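Local structure of chitin binding protein (Tectaria macrodonta, 6IF7) at residues M4-S9 with S92-Y97; E44-N49 with A66-Y71; F107-T112 with P131-T136. The protein binds copper and chitin, is insecticidal, and is possibly an AA10 lytic polysaccharide monooxygenase that oxidatively cleaves polysaccharides. All coordinates share one frame; numbering follows the deposited sequence.

Interaction 1: residues M4-S9 with S92-Y97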
loop_
_atom_site.group_PDB
_atom_site.type_symbol
_atom_site.label_atom_id
_atom_site.label_comp_id
_atom_site.label_asym_id
_atom_site.label_seq_id
_atom_site.Cartn_x
_atom_site.Cartn_y
_atom_site.Cartn_z
ATOM N N MET A 4 4.122 2.868 2.668
ATOM C CA MET A 4 5.192 2.371 1.806
ATOM C C MET A 4 5.870 3.490 1.053
ATOM O O MET A 4 5.222 4.394 0.492
ATOM C CB MET A 4 4.709 1.305 0.808
ATOM C CG MET A 4 4.588 -0.081 1.409
ATOM S SD MET A 4 6.187 -0.830 1.876
ATOM C CE MET A 4 6.787 -1.318 0.269
ATOM N N GLU A 5 7.196 3.403 1.074
ATOM C CA GLU A 5 8.085 4.352 0.429
ATOM C C GLU A 5 8.658 3.787 -0.864
ATOM O O GLU A 5 8.796 4.520 -1.835
ATOM C CB GLU A 5 9.236 4.730 1.367
ATOM C CG GLU A 5 10.193 5.763 0.787
ATOM C CD GLU A 5 11.317 6.107 1.736
ATOM O OE1 GLU A 5 11.535 7.298 1.930
ATOM O OE2 GLU A 5 11.968 5.196 2.299
ATOM N N ASP A 6 8.995 2.500 -0.885
ATOM C CA ASP A 6 9.555 1.904 -2.092
ATOM C C ASP A 6 9.160 0.425 -2.143
ATOM O O ASP A 6 9.610 -0.333 -1.285
ATOM C CB ASP A 6 11.066 2.087 -2.084
ATOM C CG ASP A 6 11.710 1.855 -3.437
ATOM O OD1 ASP A 6 11.162 2.259 -4.494
ATOM O OD2 ASP A 6 12.811 1.265 -3.433
ATOM N N PRO A 7 8.287 0.016 -3.079
ATOM C CA PRO A 7 7.555 0.897 -3.998
ATOM C C PRO A 7 6.528 1.788 -3.301
ATOM O O PRO A 7 5.725 1.304 -2.490
ATOM C CB PRO A 7 6.798 -0.086 -4.905
ATOM C CG PRO A 7 6.562 -1.281 -4.037
ATOM C CD PRO A 7 7.773 -1.366 -3.133
ATOM N N ILE A 8 6.538 3.058 -3.687
ATOM C CA ILE A 8 5.796 4.100 -3.000
ATOM C C ILE A 8 4.278 3.861 -3.057
ATOM O O ILE A 8 3.740 3.495 -4.100
ATOM C CB ILE A 8 6.203 5.508 -3.546
ATOM C CG1 ILE A 8 5.712 6.590 -2.574
ATOM C CG2 ILE A 8 5.737 5.716 -4.993
ATOM C CD1 ILE A 8 6.032 8.019 -2.951
ATOM N N SER A 9 3.597 4.061 -1.930
ATOM C CA SER A 9 2.144 3.913 -1.868
ATOM C C SER A 9 1.428 5.004 -2.655
ATOM O O SER A 9 1.993 6.074 -2.911
ATOM C CB SER A 9 1.686 3.992 -0.428
ATOM O OG SER A 9 1.910 5.296 0.076
ATOM N N SER A 92 16.796 -8.811 -4.398
ATOM C CA SER A 92 17.524 -7.600 -4.066
ATOM C C SER A 92 16.714 -6.291 -4.059
ATOM O O SER A 92 17.286 -5.216 -3.821
ATOM C CB SER A 92 18.666 -7.451 -5.059
ATOM O OG SER A 92 19.479 -8.599 -4.975
ATOM N N PHE A 93 15.416 -6.321 -4.337
ATOM C CA PHE A 93 14.718 -5.041 -4.389
ATOM C C PHE A 93 14.752 -4.371 -3.017
ATOM O O PHE A 93 14.448 -5.037 -2.025
ATOM C CB PHE A 93 13.306 -5.167 -4.842
ATOM C CG PHE A 93 12.678 -3.847 -5.133
ATOM C CD1 PHE A 93 12.911 -3.214 -6.341
ATOM C CD2 PHE A 93 11.890 -3.200 -4.169
ATOM C CE1 PHE A 93 12.320 -1.986 -6.614
ATOM C CE2 PHE A 93 11.304 -1.965 -4.439
ATOM C CZ PHE A 93 11.523 -1.362 -5.660
ATOM N N PRO A 94 15.165 -3.073 -2.954
ATOM C CA PRO A 94 15.230 -2.347 -1.675
ATOM C C PRO A 94 13.857 -1.836 -1.225
ATOM O O PRO A 94 13.509 -0.667 -1.463
ATOM C CB PRO A 94 16.222 -1.204 -1.959
ATOM C CG PRO A 94 16.133 -0.972 -3.419
ATOM C CD PRO A 94 15.675 -2.249 -4.077
ATOM N N PHE A 95 13.075 -2.725 -0.605
ATOM C CA PHE A 95 11.774 -2.336 -0.065
ATOM C C PHE A 95 11.967 -1.383 1.125
ATOM O O PHE A 95 12.793 -1.647 2.037
ATOM C CB PHE A 95 10.908 -3.519 0.378
ATOM C CG PHE A 95 10.580 -4.499 -0.714
ATOM C CD1 PHE A 95 9.553 -4.243 -1.619
ATOM C CD2 PHE A 95 11.289 -5.707 -0.824
ATOM C CE1 PHE A 95 9.236 -5.153 -2.619
ATOM C CE2 PHE A 95 10.978 -6.620 -1.816
ATOM C CZ PHE A 95 9.957 -6.339 -2.710
ATOM N N ARG A 96 11.192 -0.288 1.112
ATOM C CA ARG A 96 11.239 0.715 2.189
ATOM C C ARG A 96 9.836 1.096 2.597
ATOM O O ARG A 96 8.999 1.308 1.739
ATOM C CB ARG A 96 11.979 1.966 1.735
ATOM C CG ARG A 96 13.384 1.721 1.208
ATOM C CD ARG A 96 14.363 1.414 2.318
ATOM N NE ARG A 96 15.715 1.209 1.778
ATOM C CZ ARG A 96 16.293 0.029 1.491
ATOM N NH1 ARG A 96 15.681 -1.151 1.687
ATOM N NH2 ARG A 96 17.534 0.026 1.015
ATOM N N TYR A 97 9.599 1.164 3.913
ATOM C CA TYR A 97 8.342 1.649 4.512
ATOM C C TYR A 97 8.726 2.831 5.379
ATOM O O TYR A 97 9.418 2.665 6.407
ATOM C CB TYR A 97 7.679 0.559 5.379
ATOM C CG TYR A 97 6.261 0.886 5.836
ATOM C CD1 TYR A 97 6.000 1.815 6.846
ATOM C CD2 TYR A 97 5.175 0.254 5.248
ATOM C CE1 TYR A 97 4.709 2.104 7.226
ATOM C CE2 TYR A 97 3.887 0.533 5.633
ATOM C CZ TYR A 97 3.659 1.455 6.610
ATOM O OH TYR A 97 2.343 1.679 6.953
#
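Glu5 and Asp6 both face Arg96 across two antiparallel strands whose axes come within 4.3 Å, a classic beta bulge. Arg96 O accepts from both, Glu5 N and Asp6 N reaching it from the same face of its carbonyl plane, the Glu5 bond bent to 150° at the hydrogen. In return Arg96 N donates to Asp6 O, 2.9 Å away. Met4 and Tyr97 lie on the opposite face of the sheet from Asp6 and Arg96. There the thioether bends to bring Met4 SD 3.7 Å from Tyr97 CD2, an oblique Met-aromatic contact, while Met4 N lies over one face of the ring toward its rim. Beyond the bulge a cis peptide precedes Pro7, whose compact ring offers CD to both Phe95 CD1 (3.7 Å) and Phe93 CE2. The aliphatic part of Arg96 lies against Glu5, whose OE2 is 3.3 Å from Arg96 CB and bonds to Ser144, while Arg96 NH1 turns back to Phe95 O. Asp6 OD2 and Pro94 O, both acceptors, are 2.8 Å apart, probably unfavourable for an ionised carboxylate. Neither acid forms a salt bridge with Arg96, so backbone bonds and apolar packing probably hold the strands together.

Interaction 2: residues E44-N49 with A66-Y71. Unlike the reference sequence in segment 66-71: Tyr71 (reference Phe).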
loop_
_atom_site.group_PDB
_atom_site.type_symbol
_atom_site.label_atom_id
_atom_site.label_comp_id
_atom_site.label_asym_id
_atom_site.label_seq_id
_atom_site.Cartn_x
_atom_site.Cartn_y
_atom_site.Cartn_z
ATOM N N GLU A 44 -1.711 7.822 7.973
ATOM C CA GLU A 44 -2.723 7.336 8.880
ATOM C C GLU A 44 -3.880 6.676 8.125
ATOM O O GLU A 44 -5.052 6.923 8.423
ATOM C CB GLU A 44 -3.201 8.479 9.805
ATOM C CG GLU A 44 -3.844 7.971 11.083
ATOM C CD GLU A 44 -4.323 9.075 11.996
ATOM O OE1 GLU A 44 -5.309 9.739 11.661
ATOM O OE2 GLU A 44 -3.717 9.259 13.059
ATOM N N VAL A 45 -3.552 5.807 7.171
ATOM C CA VAL A 45 -4.543 4.874 6.613
ATOM C C VAL A 45 -4.625 3.677 7.576
ATOM O O VAL A 45 -4.117 2.587 7.320
ATOM C CB VAL A 45 -4.221 4.464 5.164
ATOM C CG1 VAL A 45 -5.334 3.607 4.598
ATOM C CG2 VAL A 45 -3.996 5.712 4.302
ATOM N N ASN A 46 -5.285 3.909 8.707
ATOM C CA ASN A 46 -5.330 2.937 9.762
ATOM C C ASN A 46 -6.760 2.487 10.133
ATOM O O ASN A 46 -7.778 3.085 9.737
ATOM C CB ASN A 46 -4.557 3.464 10.981
ATOM C CG ASN A 46 -5.257 4.609 11.682
ATOM O OD1 ASN A 46 -6.112 5.261 11.129
ATOM N ND2 ASN A 46 -4.882 4.853 12.901
ATOM N N ILE A 47 -6.791 1.373 10.849
ATOM C CA ILE A 47 -7.954 0.893 11.546
ATOM C C ILE A 47 -7.401 0.747 12.962
ATOM O O ILE A 47 -6.681 -0.229 13.230
ATOM C CB ILE A 47 -8.451 -0.449 10.975
ATOM C CG1 ILE A 47 -8.934 -0.246 9.542
ATOM C CG2 ILE A 47 -9.593 -1.029 11.844
ATOM C CD1 ILE A 47 -9.464 -1.501 8.875
ATOM N N PRO A 48 -7.698 1.716 13.864
ATOM C CA PRO A 48 -7.176 1.678 15.259
ATOM C C PRO A 48 -7.554 0.414 16.015
ATOM O O PRO A 48 -6.917 0.038 16.973
ATOM C CB PRO A 48 -7.835 2.897 15.931
ATOM C CG PRO A 48 -8.434 3.707 14.840
ATOM C CD PRO A 48 -8.710 2.781 13.696
ATOM N N ASN A 49 -8.564 -0.241 15.487
ATOM C CA ASN A 49 -9.209 -1.357 16.049
ATOM C C ASN A 49 -8.841 -2.747 15.494
ATOM O O ASN A 49 -9.378 -3.724 15.974
ATOM C CB ASN A 49 -10.700 -1.121 15.751
ATOM C CG ASN A 49 -11.573 -1.794 16.729
ATOM O OD1 ASN A 49 -11.102 -2.170 17.812
ATOM N ND2 ASN A 49 -12.853 -1.971 16.378
ATOM N N ALA A 66 -8.777 0.978 3.258
ATOM C CA ALA A 66 -9.012 0.164 4.463
ATOM C C ALA A 66 -10.428 0.367 5.028
ATOM O O ALA A 66 -10.622 0.420 6.241
ATOM C CB ALA A 66 -7.947 0.436 5.528
ATOM N N GLY A 67 -11.399 0.493 4.128
ATOM C CA GLY A 67 -12.785 0.741 4.499
ATOM C C GLY A 67 -13.078 2.105 5.076
ATOM O O GLY A 67 -14.179 2.329 5.560
ATOM N N ARG A 68 -12.115 3.026 4.998
ATOM C CA ARG A 68 -12.249 4.357 5.565
ATOM C C ARG A 68 -12.697 5.288 4.452
ATOM O O ARG A 68 -11.977 5.485 3.493
ATOM C CB ARG A 68 -10.921 4.839 6.137
ATOM C CG ARG A 68 -10.309 3.956 7.227
ATOM C CD ARG A 68 -10.788 4.291 8.641
ATOM N NE ARG A 68 -10.611 5.709 8.906
ATOM C CZ ARG A 68 -9.449 6.322 9.173
ATOM N NH1 ARG A 68 -8.296 5.660 9.260
ATOM N NH2 ARG A 68 -9.450 7.639 9.359
ATOM N N PHE A 69 -13.907 5.829 4.570
ATOM C CA PHE A 69 -14.460 6.782 3.587
ATOM C C PHE A 69 -13.531 7.957 3.310
ATOM O O PHE A 69 -13.406 8.411 2.178
ATOM C CB PHE A 69 -15.798 7.329 4.098
ATOM C CG PHE A 69 -16.621 7.985 3.048
ATOM C CD1 PHE A 69 -17.297 7.221 2.118
ATOM C CD2 PHE A 69 -16.730 9.354 2.997
ATOM C CE1 PHE A 69 -18.074 7.818 1.154
ATOM C CE2 PHE A 69 -17.501 9.964 2.026
ATOM C CZ PHE A 69 -18.166 9.197 1.099
ATOM N N LYS A 70 -12.899 8.456 4.367
ATOM C CA LYS A 70 -11.857 9.478 4.270
ATOM C C LYS A 70 -10.827 9.217 3.148
ATOM O O LYS A 70 -10.461 10.133 2.421
ATOM C CB LYS A 70 -11.139 9.584 5.618
ATOM C CG LYS A 70 -9.910 10.473 5.640
ATOM C CD LYS A 70 -9.337 10.572 7.036
ATOM C CE LYS A 70 -8.194 11.567 7.064
ATOM N NZ LYS A 70 -7.491 11.579 8.385
ATOM N N TYR A 71 -10.394 7.976 3.000
ATOM C CA TYR A 71 -9.387 7.626 1.994
ATOM C C TYR A 71 -9.953 7.001 0.715
ATOM O O TYR A 71 -9.216 6.339 -0.042
ATOM C CB TYR A 71 -8.332 6.713 2.635
ATOM C CG TYR A 71 -7.560 7.408 3.727
ATOM C CD1 TYR A 71 -6.573 8.347 3.421
ATOM C CD2 TYR A 71 -7.817 7.139 5.077
ATOM C CE1 TYR A 71 -5.858 8.993 4.433
ATOM C CE2 TYR A 71 -7.118 7.779 6.086
ATOM C CZ TYR A 71 -6.143 8.717 5.763
ATOM O OH TYR A 71 -5.433 9.350 6.786
HETATM O O HOH W 1 -6.681 8.910 9.342
#
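Val45 and Tyr71 meet methyl to ring: Val45 CG2 stands over the centre of the aromatic face, 3.7 Å from the centroid and 9° off the ring normal, a clean CH-pi contact. The opposite face carries Lys70 CG, nearer the rim. A branched valine fits because CG2 can cover the ring while CG1 turns to Ala66 CB, which also meets Ile47 CD1; the small alanine lets both chains approach.

Arg68 folds back beside the tyrosine, its chain bent at chi2 and chi3, and its NH1 donates to Asn46 O over 2.7 Å. The acceptor is slightly tilted from the guanidinium plane, and the bond is bent to 147° at the hydrogen. The amide of Asn46 is turned 58° from the guanidinium, with Asn46 OD1 2.9 Å from Arg68 NH1, while Asn46 ND2 bonds to Glu172. One water ties Glu44 to Arg68 and Lys70, donating to Glu44 O and Glu44 OE1 and accepting from Arg68 NH2 and Lys70 NZ. An alanine in place of Arg68 would probably leave Asn46 O without this donor and the water without one of its four partners.

Glu44 OE2 takes a hydrogen bond with the copper ligand His1, Lys70 forms a salt bridge with Asp41, and Tyr71 OH bonds to Asp41 O. The contact thus joins the loop that precedes strand 84-86 to strand 46-47, with strand 173-182 pairing with 46-47 and helix 36-40 touching Lys70 and Tyr71.

Interaction 3: residues F107-T112 with P131-T136. With NAG (2-acetamido-2-deoxy-beta-D-glucopyranose), chain B.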
loop_
_atom_site.group_PDB
_atom_site.type_symbol
_atom_site.label_atom_id
_atom_site.label_comp_id
_atom_site.label_asym_id
_atom_site.label_seq_id
_atom_site.Cartn_x
_atom_site.Cartn_y
_atom_site.Cartn_z
ATOM N N PHE A 107 5.045 -6.597 9.295
ATOM C CA PHE A 107 4.576 -6.222 7.983
ATOM C C PHE A 107 4.319 -7.457 7.144
ATOM O O PHE A 107 5.253 -8.233 6.894
ATOM C CB PHE A 107 5.629 -5.381 7.255
ATOM C CG PHE A 107 5.952 -4.081 7.931
ATOM C CD1 PHE A 107 6.879 -4.024 8.967
ATOM C CD2 PHE A 107 5.350 -2.888 7.511
ATOM C CE1 PHE A 107 7.192 -2.806 9.580
ATOM C CE2 PHE A 107 5.654 -1.683 8.126
ATOM C CZ PHE A 107 6.575 -1.641 9.153
ATOM N N GLU A 108 3.085 -7.598 6.660
ATOM C CA GLU A 108 2.736 -8.609 5.660
ATOM C C GLU A 108 2.674 -7.966 4.270
ATOM O O GLU A 108 1.987 -6.963 4.089
ATOM C CB GLU A 108 1.383 -9.242 5.991
ATOM C CG GLU A 108 1.320 -9.998 7.311
ATOM C CD GLU A 108 -0.096 -10.447 7.675
ATOM O OE1 GLU A 108 -1.044 -10.147 6.886
ATOM O OE2 GLU A 108 -0.239 -11.127 8.731
ATOM N N PHE A 109 3.403 -8.543 3.308
ATOM C CA PHE A 109 3.403 -8.105 1.899
ATOM C C PHE A 109 2.635 -9.094 1.031
ATOM O O PHE A 109 3.011 -10.258 0.932
ATOM C CB PHE A 109 4.820 -8.011 1.321
ATOM C CG PHE A 109 5.608 -6.837 1.785
ATOM C CD1 PHE A 109 5.898 -6.650 3.131
ATOM C CD2 PHE A 109 6.145 -5.944 0.869
ATOM C CE1 PHE A 109 6.673 -5.592 3.557
ATOM C CE2 PHE A 109 6.911 -4.873 1.292
ATOM C CZ PHE A 109 7.173 -4.695 2.640
ATOM N N TYR A 110 1.592 -8.610 0.367
ATOM C CA TYR A 110 0.832 -9.406 -0.588
ATOM C C TYR A 110 1.006 -8.800 -1.954
ATOM O O TYR A 110 1.143 -7.578 -2.076
ATOM C CB TYR A 110 -0.658 -9.401 -0.239
ATOM C CG TYR A 110 -0.957 -10.033 1.110
ATOM C CD1 TYR A 110 -0.846 -9.278 2.296
ATOM C CD2 TYR A 110 -1.326 -11.392 1.221
ATOM C CE1 TYR A 110 -1.110 -9.844 3.535
ATOM C CE2 TYR A 110 -1.602 -11.959 2.462
ATOM C CZ TYR A 110 -1.491 -11.179 3.619
ATOM O OH TYR A 110 -1.752 -11.697 4.863
ATOM N N VAL A 111 0.989 -9.653 -2.975
ATOM C CA VAL A 111 0.890 -9.213 -4.368
ATOM C C VAL A 111 -0.408 -9.714 -5.010
ATOM O O VAL A 111 -0.945 -10.774 -4.645
ATOM C CB VAL A 111 2.108 -9.687 -5.208
ATOM C CG1 VAL A 111 1.986 -11.157 -5.612
ATOM C CG2 VAL A 111 2.280 -8.801 -6.430
ATOM N N THR A 112 -0.883 -8.945 -5.988
ATOM C CA THR A 112 -2.021 -9.332 -6.813
ATOM C C THR A 112 -1.724 -10.610 -7.611
ATOM O O THR A 112 -0.602 -10.814 -8.083
ATOM C CB THR A 112 -2.411 -8.214 -7.805
ATOM O OG1 THR A 112 -1.222 -7.655 -8.389
ATOM C CG2 THR A 112 -3.173 -7.117 -7.104
ATOM N N PRO A 131 1.240 -14.125 2.077
ATOM C CA PRO A 131 2.191 -13.045 1.863
ATOM C C PRO A 131 3.525 -13.545 1.339
ATOM O O PRO A 131 3.936 -14.666 1.642
ATOM C CB PRO A 131 2.350 -12.416 3.258
ATOM C CG PRO A 131 1.904 -13.449 4.237
ATOM C CD PRO A 131 0.988 -14.395 3.512
ATOM N N PHE A 132 4.195 -12.736 0.533
ATOM C CA PHE A 132 5.526 -13.124 0.096
ATOM C C PHE A 132 6.627 -12.607 1.009
ATOM O O PHE A 132 7.769 -13.076 0.908
ATOM C CB PHE A 132 5.811 -12.773 -1.374
ATOM C CG PHE A 132 5.890 -11.303 -1.667
ATOM C CD1 PHE A 132 4.739 -10.566 -1.928
ATOM C CD2 PHE A 132 7.123 -10.671 -1.765
ATOM C CE1 PHE A 132 4.802 -9.207 -2.253
ATOM C CE2 PHE A 132 7.191 -9.303 -2.068
ATOM C CZ PHE A 132 6.026 -8.580 -2.314
ATOM N N ILE A 133 6.291 -11.651 1.884
ATOM C CA ILE A 133 7.169 -11.282 3.002
ATOM C C ILE A 133 6.285 -11.098 4.226
ATOM O O ILE A 133 5.203 -10.485 4.134
ATOM C CB ILE A 133 7.946 -9.963 2.762
ATOM C CG1 ILE A 133 8.793 -10.042 1.478
ATOM C CG2 ILE A 133 8.815 -9.618 3.966
ATOM C CD1 ILE A 133 9.341 -8.696 1.021
ATOM N N ASN A 134 6.745 -11.651 5.354
ATOM C CA ASN A 134 6.198 -11.335 6.665
ATOM C C ASN A 134 7.355 -11.104 7.633
ATOM O O ASN A 134 8.135 -12.018 7.923
ATOM C CB ASN A 134 5.284 -12.465 7.121
ATOM C CG ASN A 134 4.545 -12.150 8.396
ATOM O OD1 ASN A 134 4.641 -11.055 8.972
ATOM N ND2 ASN A 134 3.771 -13.116 8.828
ATOM N N VAL A 135 7.491 -9.871 8.101
ATOM C CA VAL A 135 8.670 -9.477 8.868
ATOM C C VAL A 135 8.307 -8.646 10.110
ATOM O O VAL A 135 7.549 -7.678 10.035
ATOM C CB VAL A 135 9.709 -8.766 7.961
ATOM C CG1 VAL A 135 9.182 -7.450 7.411
ATOM C CG2 VAL A 135 11.023 -8.554 8.705
ATOM N N THR A 136 8.857 -9.048 11.249
ATOM C CA THR A 136 8.631 -8.371 12.533
ATOM C C THR A 136 9.775 -7.453 12.840
ATOM O O THR A 136 10.930 -7.907 12.888
ATOM C CB THR A 136 8.514 -9.383 13.680
ATOM O OG1 THR A 136 7.323 -10.142 13.491
ATOM C CG2 THR A 136 8.450 -8.681 15.047
HETATM C C1 NAG B . 3.007 -12.914 10.061
HETATM C C2 NAG B . 1.820 -13.865 10.192
HETATM C C3 NAG B . 1.098 -13.546 11.470
HETATM C C4 NAG B . 2.031 -13.695 12.652
HETATM C C5 NAG B . 3.221 -12.767 12.481
HETATM C C6 NAG B . 4.231 -13.010 13.585
HETATM C C7 NAG B . 0.656 -14.634 8.200
HETATM C C8 NAG B . -0.360 -14.292 7.157
HETATM N N2 NAG B . 0.877 -13.698 9.097
HETATM O O3 NAG B . -0.012 -14.450 11.616
HETATM O O4 NAG B . 1.304 -13.380 13.838
HETATM O O5 NAG B . 3.837 -13.025 11.228
HETATM O O6 NAG B . 5.359 -12.166 13.349
HETATM O O7 NAG B . 1.225 -15.696 8.234
#
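An antiparallel pair of the mixed sheet, strands 105-111 and 133-136, carries an N-linked glycan here, Glu108 and Asn134 facing each other in a non-hydrogen-bonded pair. Asn134 ND2 is joined covalently to C1 of an N-acetylglucosamine, and the sugar N2 donates a nearly straight hydrogen bond, 169° at the hydrogen, to Glu108 OE2 at 2.8 Å. The two side chains run side by side in the same direction, with carboxylate and amide planes 82° apart. The other carboxylate oxygen, Glu108 OE1, accepts a hydrogen bond from Tyr110 OH (2.6 Å), which comes from above the carboxylate plane; the same hydroxyl is hydrogen-bonded to Arg55. An acid suits this place because each of its oxygens can accept. Pro131 lies alongside Tyr110, its CB over one face of the ring toward the rim, while Pro131 CG touches the acetyl methyl C8 of the sugar at 3.8 Å.

The other face of the strands is apolar. Phe109 CB sits 4.0 Å from the centroid of the Phe132 ring, over its face, and the edge of Phe109 points toward that same ring in an offset edge-to-face pair with planes at 75°. Phe132 CE1 lies against Val111 CB, and Ile133 CD1 over a face of Phe109. Phe107 N and Val135 N exchange bonds with the opposite carbonyls, and Phe109 O accepts from Phe132 N. The pair belongs to the immunoglobulin-like beta sandwich of AA10 enzymes, with Phe107, Phe109, Ile133 and Val135 inward on Ile147 and the glycan on the side of Glu108 and Asn134.

How the interactions relate
Along the chain, interaction 2 lies nested within the loop closed by interaction 1, and interaction 3 follows both. Interactions 1 and 3 belong to two different sheets yet touch, their centres 12 Å apart: Tyr97 packs on Phe107, and Phe95 on Phe109 and Ile133, so the sheets face each other through a largely aromatic layer, as in a beta sandwich. Interaction 2 stands about 21 Å from interaction 1 and about 19 Å from interaction 3, centre to centre; it shares the mixed sheet with interaction 3 through strand 46-47. Interactions 1 and 3 thus help form the sandwich core, while interaction 2, across the chain's centre from interaction 1, lies beside the copper site.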